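Local coordinates for guanine nucleotide exchange protein (Legionella pneumophila, PDB 1XSZ), which probably acts as a guanine nucleotide exchange factor for Arf GTPases, its Sec7 domain carrying a C-terminal domain that caps the active site, at residues 202-206 with 335-339; 300-306 with 327-331. The contacts are given in a common frame with arbitrary orientation. Where two conformers were deposited one is given. Residues are numbered along the deposited sequence.

Both contacts belong to the C-terminal capping domain, on the same side of the chain's centre, with their own centres about 10 Å apart. Contact 1 is fully buried and joins sheet to helix, strand 204-208 against helix 332-351. Contact 2, only partly buried, pairs two loops leading into helices 306-315 and 332-351, one from strand 295-300 and the other after strand 323-325. A tyrosine hydroxyl donating to a backbone carbonyl is central to each, but contact 1 surrounds it with apolar groups, whereas contact 2 adds a bridging water and a charged side chain. They meet directly: Leu335 CD2 lies 3.8 Å from Pro300 CG, and Gly204 N 4.0 Å from Thr327 CG2.

Contact 1 of 2, residues 202-206 with 335-339; sequences SPGYE and LIKAY
Tyr205 points its ring end-on at the helical turn 335-339, its outer part lying against Leu335 CB and Tyr339 CB. The extended strand 204-206 passes this helical segment with axes 9.8 Å apart at 62°; the nearest CA pair is Gly204 and Leu335, 7.4 Å. Chi1 m (-54°) and chi2 -77° carry Tyr205 OH to Leu335 O, a 2.7 Å hydrogen bond donated by the tyrosine. That carbonyl also accepts from Tyr339 N at 3.0 Å, so it serves the helix and the strand together. Around the bond, Tyr205 CZ lies 3.9 Å from Leu335 CB and Tyr205 CE1 3.7 Å from Tyr339 CB; the tyrosine rings are oblique, centroids 5.9 Å apart and planes at 37°. Small Ala338 keeps its CB 4.1 Å from Tyr205 OH and also touches helix 306-315. Gly204, at phi/psi 94/-151, would jam a CB against the preceding carbonyl; Leu335, rotamer m,t (-65°, 171°), sets its apolar CD1 4.2 Å from Gly204 CA, meeting a residue without a side chain. This is helix-on-sheet packing within the capping domain. Tyrosine suits its place because its ring fills the apolar interface while its hydroxyl, buried there, finds a carbonyl acceptor.

Contact 2 of 2, residues 300-306 with 327-331; sequences PGQTKES and TYDYE
Tyr330, Pro300 and Gln302 bury the most surface where these two irregular loops meet, with CA pairs Pro300-Thr327 at 8.1 Å and Gln302-Asp329 at 6.3 Å. Tyr330, chi1 m (-50°) and chi2 -70°, reaches into the curve of 300-306, where its OH donates a 2.6 Å hydrogen bond to Gly301 O. Tyrosine suits the place because its long ring spans the loops, carbon against Pro300 and hydroxyl at the carbonyl. Pro300, rigid and apolar at its strand end, sets CG 3.5 Å from Tyr330 CD2. Gln302 contributes mainly its aliphatic base, CB 3.4 Å from Asp329 OD2, while chi1 p and chi2 t lead its amide away. A water bridges the loops, donating to Pro300 O (2.9 Å) and Asp329 OD2 (3.1 Å) and accepting from Thr327 OG1 (2.8 Å). Asp329 also forms a salt bridge with Lys23, tying this loop to helix 22-35. A type II turn spans Thr303-Ser306, its type set by the positive phi of Glu305; Ser306 N (3.2 Å) and Ser306 OG (2.7 Å) both donate to Thr303 O. In the other loop, Thr327 N donates to Tyr330 O (2.9 Å), and Thr327 OG1 accepts from Tyr330 N (2.9 Å), an ST motif. The whole pairs two strand-to-helix connections, one with N-cap Glu305 inside its type II turn, the other with an ST motif ending one residue before N-cap Glu331.

Contact 1 of 2, residues 202-206 with 335-339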
ATOM      1  N   SER A 202       4.646  -0.440   8.129  1.00 14.87           N
ATOM      2  CA  SER A 202       3.309  -0.128   7.628  1.00 14.65           C
ATOM      3  C   SER A 202       2.306  -0.012   8.776  1.00 13.64           C
ATOM      4  O   SER A 202       2.525  -0.548   9.867  1.00 14.12           O
ATOM      5  CB  SER A 202       2.847  -1.217   6.656  1.00 16.04           C
ATOM      6  OG  SER A 202       3.694  -1.277   5.521  1.00 16.72           O
ATOM      7  N   PRO A 203       1.195   0.698   8.551  1.00 12.84           N
ATOM      8  CA  PRO A 203       0.176   0.863   9.592  1.00 13.00           C
ATOM      9  C   PRO A 203      -0.332  -0.473  10.132  1.00 13.53           C
ATOM     10  O   PRO A 203      -0.444  -1.455   9.391  1.00 13.80           O
ATOM     11  CB  PRO A 203      -0.933   1.644   8.881  1.00 15.08           C
ATOM     12  CG  PRO A 203      -0.188   2.411   7.830  1.00 15.04           C
ATOM     13  CD  PRO A 203       0.818   1.420   7.320  1.00 14.55           C
ATOM     14  N   GLY A 204      -0.624  -0.490  11.430  1.00 13.10           N
ATOM     15  CA  GLY A 204      -1.157  -1.685  12.062  1.00 12.55           C
ATOM     16  C   GLY A 204      -0.134  -2.589  12.710  1.00 12.23           C
ATOM     17  O   GLY A 204       0.911  -2.136  13.170  1.00 12.88           O
ATOM     18  N   TYR A 205      -0.448  -3.878  12.746  1.00 11.97           N
ATOM     19  CA  TYR A 205       0.433  -4.883  13.324  1.00 11.83           C
ATOM     20  C   TYR A 205       1.131  -5.645  12.209  1.00 11.20           C
ATOM     21  O   TYR A 205       0.474  -6.121  11.277  1.00 12.63           O
ATOM     22  CB  TYR A 205      -0.371  -5.924  14.122  1.00 11.89           C
ATOM     23  CG  TYR A 205      -1.292  -5.377  15.185  1.00 11.20           C
ATOM     24  CD1 TYR A 205      -0.793  -4.944  16.410  1.00 11.28           C
ATOM     25  CD2 TYR A 205      -2.665  -5.317  14.974  1.00 13.24           C
ATOM     26  CE1 TYR A 205      -1.643  -4.467  17.400  1.00 13.41           C
ATOM     27  CE2 TYR A 205      -3.526  -4.842  15.953  1.00 13.19           C
ATOM     28  CZ  TYR A 205      -3.009  -4.419  17.167  1.00 12.02           C
ATOM     29  OH  TYR A 205      -3.863  -3.968  18.140  1.00 12.97           O
ATOM     30  N   GLU A 206       2.451  -5.746  12.281  0.50  8.80           N
ATOM     31  CA  GLU A 206       3.162  -6.518  11.282  0.50  8.93           C
ATOM     32  C   GLU A 206       3.920  -7.636  11.958  0.50  9.00           C
ATOM     33  O   GLU A 206       4.647  -7.407  12.928  0.50  7.95           O
ATOM     34  CB  GLU A 206       4.165  -5.683  10.482  0.50  9.66           C
ATOM     35  CG  GLU A 206       4.828  -6.529   9.389  0.50 12.99           C
ATOM     36  CD  GLU A 206       5.897  -5.805   8.593  0.50 16.24           C
ATOM     37  OE1 GLU A 206       6.382  -6.399   7.606  0.50 17.45           O
ATOM     38  OE2 GLU A 206       6.256  -4.663   8.946  0.50 18.30           O
ATOM     39  N   LEU A 335      -3.301   0.509  19.772  1.00 13.73           N
ATOM     40  CA  LEU A 335      -3.075  -0.786  19.129  1.00 14.58           C
ATOM     41  C   LEU A 335      -2.250  -1.685  20.049  1.00 13.08           C
ATOM     42  O   LEU A 335      -2.517  -2.879  20.179  1.00 12.65           O
ATOM     43  CB  LEU A 335      -2.331  -0.602  17.803  1.00 16.08           C
ATOM     44  CG  LEU A 335      -3.074   0.154  16.700  1.00 19.77           C
ATOM     45  CD1 LEU A 335      -2.135   0.439  15.532  1.00 21.52           C
ATOM     46  CD2 LEU A 335      -4.257  -0.672  16.248  1.00 21.53           C
ATOM     47  N   ILE A 336      -1.235  -1.107  20.680  1.00 13.07           N
ATOM     48  CA  ILE A 336      -0.372  -1.853  21.582  1.00 13.21           C
ATOM     49  C   ILE A 336      -1.143  -2.313  22.816  1.00 13.49           C
ATOM     50  O   ILE A 336      -1.044  -3.476  23.211  1.00 13.40           O
ATOM     51  CB  ILE A 336       0.846  -0.993  21.986  1.00 12.43           C
ATOM     52  CG1 ILE A 336       1.803  -0.885  20.795  1.00 12.10           C
ATOM     53  CG2 ILE A 336       1.563  -1.607  23.187  1.00 13.74           C
ATOM     54  CD1 ILE A 336       2.832   0.234  20.914  1.00 14.03           C
ATOM     55  N   LYS A 337      -1.924  -1.420  23.414  1.00 14.21           N
ATOM     56  CA  LYS A 337      -2.692  -1.799  24.594  1.00 14.44           C
ATOM     57  C   LYS A 337      -3.713  -2.889  24.284  1.00 14.62           C
ATOM     58  O   LYS A 337      -3.873  -3.831  25.057  1.00 15.26           O
ATOM     59  CB  LYS A 337      -3.383  -0.575  25.200  1.00 15.25           C
ATOM     60  CG  LYS A 337      -2.417   0.348  25.931  1.00 17.10           C
ATOM     61  CD  LYS A 337      -3.131   1.498  26.623  1.00 22.07           C
ATOM     62  CE  LYS A 337      -3.690   2.493  25.629  1.00 23.93           C
ATOM     63  NZ  LYS A 337      -4.259   3.683  26.327  1.00 28.18           N
ATOM     64  N   ALA A 338      -4.388  -2.780  23.144  1.00 14.68           N
ATOM     65  CA  ALA A 338      -5.382  -3.782  22.774  1.00 14.15           C
ATOM     66  C   ALA A 338      -4.715  -5.141  22.580  1.00 14.08           C
ATOM     67  O   ALA A 338      -5.226  -6.172  23.029  1.00 15.23           O
ATOM     68  CB  ALA A 338      -6.109  -3.358  21.500  1.00 14.93           C
ATOM     69  N   TYR A 339      -3.567  -5.143  21.915  1.00 12.68           N
ATOM     70  CA  TYR A 339      -2.824  -6.371  21.672  1.00 12.85           C
ATOM     71  C   TYR A 339      -2.343  -6.970  22.993  1.00 14.14           C
ATOM     72  O   TYR A 339      -2.501  -8.169  23.232  1.00 13.61           O
ATOM     73  CB  TYR A 339      -1.632  -6.071  20.760  1.00 12.82           C
ATOM     74  CG  TYR A 339      -0.675  -7.222  20.563  1.00 12.12           C
ATOM     75  CD1 TYR A 339      -0.952  -8.244  19.650  1.00 12.38           C
ATOM     76  CD2 TYR A 339       0.529  -7.271  21.264  1.00 11.87           C
ATOM     77  CE1 TYR A 339      -0.043  -9.280  19.436  1.00 13.33           C
ATOM     78  CE2 TYR A 339       1.441  -8.299  21.060  1.00 13.41           C
ATOM     79  CZ  TYR A 339       1.152  -9.300  20.142  1.00 11.98           C
ATOM     80  OH  TYR A 339       2.077 -10.291  19.925  1.00 14.63           O
TER

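Contact 2 of 2, residues 300-306 with 327-331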
ATOM      1  N   PRO A 300      -6.929  -2.669  11.771  1.00 14.76           N
ATOM      2  CA  PRO A 300      -8.328  -2.538  12.184  1.00 15.28           C
ATOM      3  C   PRO A 300      -9.029  -1.508  11.305  1.00 18.20           C
ATOM      4  O   PRO A 300      -8.400  -0.555  10.839  1.00 18.93           O
ATOM      5  CB  PRO A 300      -8.217  -2.075  13.633  1.00 17.11           C
ATOM      6  CG  PRO A 300      -6.967  -1.233  13.612  1.00 17.19           C
ATOM      7  CD  PRO A 300      -6.019  -2.039  12.745  1.00 15.47           C
ATOM      8  N   GLY A 301     -10.324  -1.707  11.077  1.00 19.28           N
ATOM      9  CA  GLY A 301     -11.089  -0.769  10.278  1.00 21.82           C
ATOM     10  C   GLY A 301     -11.474   0.434  11.116  1.00 23.53           C
ATOM     11  O   GLY A 301     -11.116   0.513  12.291  1.00 23.64           O
ATOM     12  N   GLN A 302     -12.214   1.369  10.528  1.00 26.28           N
ATOM     13  CA  GLN A 302     -12.617   2.569  11.252  1.00 28.49           C
ATOM     14  C   GLN A 302     -13.819   2.376  12.176  1.00 29.32           C
ATOM     15  O   GLN A 302     -14.017   3.160  13.102  1.00 30.93           O
ATOM     16  CB  GLN A 302     -12.902   3.709  10.270  1.00 30.84           C
ATOM     17  CG  GLN A 302     -14.009   3.422   9.272  1.00 35.16           C
ATOM     18  CD  GLN A 302     -14.301   4.614   8.379  1.00 37.68           C
ATOM     19  OE1 GLN A 302     -14.708   5.674   8.855  1.00 40.35           O
ATOM     20  NE2 GLN A 302     -14.090   4.446   7.078  1.00 39.98           N
ATOM     21  N   THR A 303     -14.615   1.337  11.931  1.00 30.23           N
ATOM     22  CA  THR A 303     -15.793   1.074  12.756  1.00 30.88           C
ATOM     23  C   THR A 303     -15.417   0.659  14.174  1.00 31.55           C
ATOM     24  O   THR A 303     -14.343   0.102  14.405  1.00 31.55           O
ATOM     25  CB  THR A 303     -16.683  -0.033  12.147  1.00 30.92           C
ATOM     26  OG1 THR A 303     -15.930  -1.245  12.027  1.00 30.87           O
ATOM     27  CG2 THR A 303     -17.196   0.388  10.778  1.00 31.20           C
ATOM     28  N   LYS A 304     -16.310   0.929  15.121  1.00 31.62           N
ATOM     29  CA  LYS A 304     -16.068   0.590  16.518  1.00 31.55           C
ATOM     30  C   LYS A 304     -15.808  -0.898  16.721  1.00 30.48           C
ATOM     31  O   LYS A 304     -16.352  -1.741  16.006  1.00 31.16           O
ATOM     32  CB  LYS A 304     -17.255   1.023  17.387  1.00 34.03           C
ATOM     33  CG  LYS A 304     -17.389   2.528  17.578  1.00 37.03           C
ATOM     34  CD  LYS A 304     -17.738   3.243  16.282  1.00 39.04           C
ATOM     35  CE  LYS A 304     -17.913   4.737  16.512  1.00 40.50           C
ATOM     36  NZ  LYS A 304     -18.277   5.459  15.261  1.00 41.34           N
ATOM     37  N   GLU A 305     -14.970  -1.199  17.708  1.00 28.02           N
ATOM     38  CA  GLU A 305     -14.598  -2.564  18.061  1.00 26.53           C
ATOM     39  C   GLU A 305     -13.651  -3.220  17.062  1.00 23.36           C
ATOM     40  O   GLU A 305     -13.235  -4.363  17.260  1.00 22.39           O
ATOM     41  CB  GLU A 305     -15.847  -3.434  18.245  1.00 29.17           C
ATOM     42  CG  GLU A 305     -16.790  -2.923  19.327  1.00 33.70           C
ATOM     43  CD  GLU A 305     -17.836  -3.946  19.728  1.00 35.91           C
ATOM     44  OE1 GLU A 305     -18.717  -3.606  20.544  1.00 38.44           O
ATOM     45  OE2 GLU A 305     -17.773  -5.092  19.232  1.00 38.39           O
ATOM     46  N   SER A 306     -13.308  -2.501  15.996  1.00 20.58           N
ATOM     47  CA  SER A 306     -12.388  -3.027  14.991  1.00 18.78           C
ATOM     48  C   SER A 306     -11.015  -3.271  15.603  1.00 18.06           C
ATOM     49  O   SER A 306     -10.337  -4.235  15.255  1.00 16.79           O
ATOM     50  CB  SER A 306     -12.248  -2.052  13.820  1.00 18.99           C
ATOM     51  OG  SER A 306     -13.416  -2.037  13.020  1.00 20.13           O
ATOM     52  N   THR A 327      -2.653   3.814  12.736  1.00 16.26           N
ATOM     53  CA  THR A 327      -3.406   3.814  11.491  1.00 16.49           C
ATOM     54  C   THR A 327      -3.968   5.227  11.437  1.00 16.76           C
ATOM     55  O   THR A 327      -3.779   6.012  12.365  1.00 16.67           O
ATOM     56  CB  THR A 327      -4.587   2.817  11.484  1.00 16.92           C
ATOM     57  OG1 THR A 327      -5.550   3.208  12.466  1.00 18.11           O
ATOM     58  CG2 THR A 327      -4.103   1.400  11.751  1.00 17.53           C
ATOM     59  N   TYR A 328      -4.655   5.558  10.356  1.00 17.01           N
ATOM     60  CA  TYR A 328      -5.229   6.890  10.229  1.00 16.91           C
ATOM     61  C   TYR A 328      -6.216   7.175  11.361  1.00 17.59           C
ATOM     62  O   TYR A 328      -6.368   8.317  11.789  1.00 19.43           O
ATOM     63  CB  TYR A 328      -5.941   7.014   8.880  1.00 16.68           C
ATOM     64  CG  TYR A 328      -6.380   8.419   8.531  1.00 17.42           C
ATOM     65  CD1 TYR A 328      -5.442   9.413   8.251  1.00 16.33           C
ATOM     66  CD2 TYR A 328      -7.733   8.748   8.455  1.00 17.94           C
ATOM     67  CE1 TYR A 328      -5.839  10.702   7.895  1.00 16.77           C
ATOM     68  CE2 TYR A 328      -8.143  10.037   8.101  1.00 18.90           C
ATOM     69  CZ  TYR A 328      -7.189  11.005   7.821  1.00 18.29           C
ATOM     70  OH  TYR A 328      -7.572  12.276   7.443  1.00 19.25           O
ATOM     71  N   ASP A 329      -6.866   6.129  11.864  1.00 19.42           N
ATOM     72  CA  ASP A 329      -7.866   6.290  12.915  1.00 20.73           C
ATOM     73  C   ASP A 329      -7.417   5.972  14.338  1.00 21.68           C
ATOM     74  O   ASP A 329      -7.976   6.509  15.295  1.00 24.11           O
ATOM     75  CB  ASP A 329      -9.086   5.423  12.598  1.00 23.72           C
ATOM     76  CG  ASP A 329      -9.621   5.657  11.204  1.00 26.01           C
ATOM     77  OD1 ASP A 329     -10.054   6.790  10.919  1.00 27.42           O
ATOM     78  OD2 ASP A 329      -9.604   4.704  10.397  1.00 30.02           O
ATOM     79  N   TYR A 330      -6.420   5.108  14.488  1.00 20.14           N
ATOM     80  CA  TYR A 330      -5.977   4.714  15.824  1.00 20.29           C
ATOM     81  C   TYR A 330      -4.518   5.006  16.145  1.00 19.66           C
ATOM     82  O   TYR A 330      -3.629   4.712  15.348  1.00 17.75           O
ATOM     83  CB  TYR A 330      -6.233   3.218  16.019  1.00 21.46           C
ATOM     84  CG  TYR A 330      -7.638   2.794  15.667  1.00 25.13           C
ATOM     85  CD1 TYR A 330      -8.722   3.174  16.456  1.00 27.70           C
ATOM     86  CD2 TYR A 330      -7.887   2.031  14.529  1.00 26.00           C
ATOM     87  CE1 TYR A 330     -10.022   2.805  16.115  1.00 27.56           C
ATOM     88  CE2 TYR A 330      -9.179   1.658  14.180  1.00 26.96           C
ATOM     89  CZ  TYR A 330     -10.241   2.048  14.977  1.00 28.03           C
ATOM     90  OH  TYR A 330     -11.522   1.683  14.631  1.00 28.46           O
ATOM     91  N   GLU A 331      -4.285   5.565  17.331  1.00 19.94           N
ATOM     92  CA  GLU A 331      -2.936   5.879  17.786  1.00 18.89           C
ATOM     93  C   GLU A 331      -2.225   4.562  18.074  1.00 17.06           C
ATOM     94  O   GLU A 331      -2.863   3.567  18.424  1.00 16.78           O
ATOM     95  CB  GLU A 331      -2.989   6.734  19.054  1.00 22.89           C
ATOM     96  CG  GLU A 331      -3.967   7.895  18.965  1.00 28.44           C
ATOM     97  CD  GLU A 331      -3.931   8.791  20.189  1.00 31.73           C
ATOM     98  OE1 GLU A 331      -3.856   8.261  21.320  1.00 34.15           O
ATOM     99  OE2 GLU A 331      -3.988  10.027  20.020  1.00 34.16           O
TER
HETATM  100  O   HOH W   1      -7.832   2.275  11.218  1.00 27.68           O